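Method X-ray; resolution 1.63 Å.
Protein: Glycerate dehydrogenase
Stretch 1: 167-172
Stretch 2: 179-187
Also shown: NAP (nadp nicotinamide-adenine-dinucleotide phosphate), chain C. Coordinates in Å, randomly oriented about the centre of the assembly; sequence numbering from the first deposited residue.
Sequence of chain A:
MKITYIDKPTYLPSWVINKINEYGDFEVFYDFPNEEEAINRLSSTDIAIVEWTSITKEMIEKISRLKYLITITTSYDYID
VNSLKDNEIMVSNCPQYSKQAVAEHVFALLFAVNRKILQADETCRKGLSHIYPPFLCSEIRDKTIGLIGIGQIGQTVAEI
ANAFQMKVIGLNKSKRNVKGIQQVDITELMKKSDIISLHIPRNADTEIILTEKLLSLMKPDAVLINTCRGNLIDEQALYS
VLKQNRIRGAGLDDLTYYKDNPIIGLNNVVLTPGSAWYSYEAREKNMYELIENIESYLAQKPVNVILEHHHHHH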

# COMPACT_ATOMS: atom_id res chain seq x y z
N LYS A 167 -16.68 -2.88 -0.40
CA LYS A 167 -17.92 -2.31 -0.92
C LYS A 167 -17.57 -0.99 -1.57
O LYS A 167 -16.95 -0.13 -0.94
CB LYS A 167 -18.95 -2.11 0.19
CG LYS A 167 -18.83 -3.11 1.32
CD LYS A 167 -20.18 -3.58 1.82
CE LYS A 167 -20.04 -4.73 2.80
NZ LYS A 167 -21.36 -5.28 3.20
N VAL A 168 -17.93 -0.83 -2.84
CA VAL A 168 -17.57 0.37 -3.60
C VAL A 168 -18.81 1.20 -3.84
O VAL A 168 -19.78 0.72 -4.43
CB VAL A 168 -16.89 0.01 -4.94
CG1 VAL A 168 -16.44 1.28 -5.65
CG2 VAL A 168 -15.72 -0.94 -4.69
N ILE A 169 -18.78 2.45 -3.37
CA ILE A 169 -19.81 3.42 -3.70
C ILE A 169 -19.12 4.61 -4.37
O ILE A 169 -17.89 4.74 -4.35
CB ILE A 169 -20.63 3.86 -2.47
CG1 ILE A 169 -19.79 4.69 -1.50
CG2 ILE A 169 -21.27 2.64 -1.77
CD1 ILE A 169 -20.54 5.10 -0.23
N GLY A 170 -19.91 5.46 -5.01
CA GLY A 170 -19.28 6.52 -5.78
C GLY A 170 -20.30 7.46 -6.36
O GLY A 170 -21.52 7.28 -6.21
N LEU A 171 -19.79 8.49 -7.03
CA LEU A 171 -20.67 9.47 -7.64
C LEU A 171 -19.99 10.07 -8.85
O LEU A 171 -18.76 10.16 -8.92
CB LEU A 171 -21.08 10.58 -6.66
CG LEU A 171 -20.05 11.57 -6.10
CD1 LEU A 171 -19.88 12.76 -7.01
CD2 LEU A 171 -20.50 12.06 -4.74
N ASN A 172 -20.82 10.49 -9.80
CA ASN A 172 -20.36 11.24 -10.95
C ASN A 172 -21.34 12.39 -11.14
O ASN A 172 -22.22 12.64 -10.30
CB ASN A 172 -20.23 10.33 -12.18
CG ASN A 172 -21.55 9.67 -12.58
OD1 ASN A 172 -22.63 10.08 -12.15
ND2 ASN A 172 -21.46 8.65 -13.42
PA NAP C . -12.43 11.22 -16.14
O1A NAP C . -12.84 12.46 -16.92
O2A NAP C . -12.35 9.90 -16.84
O5B NAP C . -13.45 11.06 -14.92
C5B NAP C . -13.89 12.19 -14.17
C4B NAP C . -15.01 11.71 -13.25
O4B NAP C . -15.39 12.81 -12.43
C3B NAP C . -16.26 11.29 -14.02
O3B NAP C . -16.96 10.28 -13.27
C2B NAP C . -17.10 12.54 -14.03
O2B NAP C . -18.49 12.27 -14.16
C1B NAP C . -16.79 13.04 -12.63
N9A NAP C . -17.14 14.46 -12.49
C8A NAP C . -16.79 15.48 -13.30
N7A NAP C . -17.33 16.64 -12.86
C5A NAP C . -18.05 16.35 -11.76
C6A NAP C . -18.88 17.11 -10.80
N6A NAP C . -19.05 18.45 -10.95
N1A NAP C . -19.45 16.42 -9.79
C2A NAP C . -19.29 15.09 -9.64
N3A NAP C . -18.55 14.32 -10.47
C4A NAP C . -17.93 14.91 -11.53
O3 NAP C . -11.06 11.63 -15.40
PN NAP C . -9.88 10.65 -14.91
O1N NAP C . -9.07 10.18 -16.09
O2N NAP C . -10.44 9.61 -13.97
O5D NAP C . -8.97 11.70 -14.10
C5D NAP C . -9.50 12.40 -12.97
C4D NAP C . -8.49 13.41 -12.44
O4D NAP C . -7.36 12.72 -11.93
C3D NAP C . -7.90 14.33 -13.50
O3D NAP C . -8.76 15.44 -13.80
C2D NAP C . -6.59 14.75 -12.86
O2D NAP C . -6.76 16.00 -12.18
C1D NAP C . -6.27 13.63 -11.86
N1N NAP C . -5.01 12.96 -12.21
C2N NAP C . -4.02 12.90 -11.30
C3N NAP C . -2.80 12.30 -11.60
C7N NAP C . -1.70 12.26 -10.58
O7N NAP C . -0.55 12.02 -10.94
N7N NAP C . -1.95 12.56 -9.30
C4N NAP C . -2.62 11.75 -12.87
C5N NAP C . -3.66 11.83 -13.81
C6N NAP C . -4.85 12.44 -13.44
P2B NAP C . -19.23 12.09 -15.59
O1X NAP C . -18.88 13.34 -16.39
O2X NAP C . -18.63 10.85 -16.20
O3X NAP C . -20.68 11.93 -15.21
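Stretch 2, residues 179-187: KGIQQVDIT

Stretch 1 is extended from Lys 167 through Leu 171, and stretch 2 docks beside it as a short parallel strand, Gln 182 and Gln 183, before turning into a helix at Ile 186. The end-to-end directions of the touching parts lie 61° apart, and the pairing is brief, two bridges long. In register, Ile 169 faces Gln 182 (CA to CA 4.5 Å) and Gly 170 faces Gln 183 (CA to CA 4.9 Å). Three backbone hydrogen bonds hold it: Gln 182 N to Val 168 O at 3.1 Å, Gly 170 N to Gln 182 O at 3.0 Å, and Val 184 N to Gly 170 O at 3.0 Å. CA-H...O contacts reinforce the ladder, Ile 169 CA to Gln 182 O and Gln 183 CA to Gly 170 O, both 3.1 Å. Ahead of the strand, Gly 180 takes a positive phi of 79°, a conformation that favours glycine, and a water donates to Val 168 O (2.8 Å from its oxygen) and weakly to Gly 180 O (3.4 Å).

Gly 170 has no room for a side chain: an ideal CB there would lie 3.0 Å from Ile 181 CG2, a clash. The missing side chain thus leaves room for Ile 181, which also packs its CG1 at 3.9 Å from Val 168 CG1. On the face shared by Ile 169 and Gln 182, Ile 169 CG2 lies 4.0 Å from Gln 182 CB, while Ile 169 CD1 reaches Val 184 CG2 at 4.2 Å. Leu 171, with chi1 at p, carries the apolar contact to the start of the helix, its CD2 lying 3.6 Å from Ile 186 CB; its CD1 approaches C2A of the NADP adenine at 3.6 Å. Beyond it, a water accepts from both Asn 172 N (3.0 Å) and Gln 183 NE2 (3.1 Å), extending the contact past the paired backbones.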

# COMPACT_ATOMS: atom_id res chain seq x y z
N LYS A 179 -20.79 0.33 -13.92
CA LYS A 179 -20.93 -1.03 -13.42
C LYS A 179 -20.05 -1.26 -12.20
O LYS A 179 -18.91 -0.81 -12.13
CB LYS A 179 -20.57 -2.03 -14.52
N GLY A 180 -20.61 -1.97 -11.22
CA GLY A 180 -19.89 -2.36 -10.02
C GLY A 180 -19.73 -1.28 -8.98
O GLY A 180 -18.98 -1.48 -8.01
N ILE A 181 -20.40 -0.14 -9.14
CA ILE A 181 -20.29 0.97 -8.20
C ILE A 181 -21.69 1.41 -7.82
O ILE A 181 -22.46 1.85 -8.68
CB ILE A 181 -19.51 2.15 -8.82
CG1 ILE A 181 -18.07 1.72 -9.16
CG2 ILE A 181 -19.52 3.34 -7.87
CD1 ILE A 181 -17.26 2.79 -9.91
N GLN A 182 -22.03 1.29 -6.53
CA GLN A 182 -23.32 1.78 -6.05
C GLN A 182 -23.25 3.30 -5.96
O GLN A 182 -22.46 3.84 -5.18
CB GLN A 182 -23.65 1.17 -4.69
CG GLN A 182 -24.88 1.78 -4.05
CD GLN A 182 -26.14 0.97 -4.32
OE1 GLN A 182 -26.66 0.96 -5.44
NE2 GLN A 182 -26.62 0.27 -3.30
N GLN A 183 -24.06 3.98 -6.75
CA GLN A 183 -23.93 5.43 -6.83
C GLN A 183 -24.87 6.12 -5.85
O GLN A 183 -26.03 5.73 -5.68
CB GLN A 183 -24.16 5.89 -8.27
CG GLN A 183 -22.99 5.44 -9.12
CD GLN A 183 -23.23 5.45 -10.61
OE1 GLN A 183 -23.17 4.40 -11.26
NE2 GLN A 183 -23.47 6.63 -11.18
N VAL A 184 -24.32 7.13 -5.16
CA VAL A 184 -24.99 7.84 -4.07
C VAL A 184 -24.70 9.33 -4.24
O VAL A 184 -23.84 9.72 -5.02
CB VAL A 184 -24.50 7.35 -2.70
CG1 VAL A 184 -24.76 5.85 -2.54
CG2 VAL A 184 -23.02 7.64 -2.54
N ASP A 185 -25.41 10.16 -3.47
CA ASP A 185 -25.03 11.57 -3.44
C ASP A 185 -23.87 11.78 -2.46
O ASP A 185 -23.46 10.87 -1.73
CB ASP A 185 -26.25 12.45 -3.12
CG ASP A 185 -26.71 12.40 -1.66
OD1 ASP A 185 -26.15 11.66 -0.83
OD2 ASP A 185 -27.68 13.13 -1.34
N ILE A 186 -23.30 12.99 -2.49
CA ILE A 186 -22.02 13.22 -1.80
C ILE A 186 -22.21 13.18 -0.28
O ILE A 186 -21.30 12.78 0.45
CB ILE A 186 -21.37 14.53 -2.27
CG1 ILE A 186 -19.94 14.65 -1.74
CG2 ILE A 186 -22.21 15.76 -1.85
CD1 ILE A 186 -18.99 15.36 -2.70
N THR A 187 -23.38 13.60 0.21
CA THR A 187 -23.64 13.56 1.64
C THR A 187 -23.61 12.12 2.15
O THR A 187 -22.93 11.81 3.14
CB THR A 187 -24.98 14.22 1.95
OG1 THR A 187 -24.91 15.62 1.65
CG2 THR A 187 -25.35 14.04 3.42
O HOH W 1 -20.85 -1.74 -5.15
O HOH W 2 -23.55 9.34 -9.66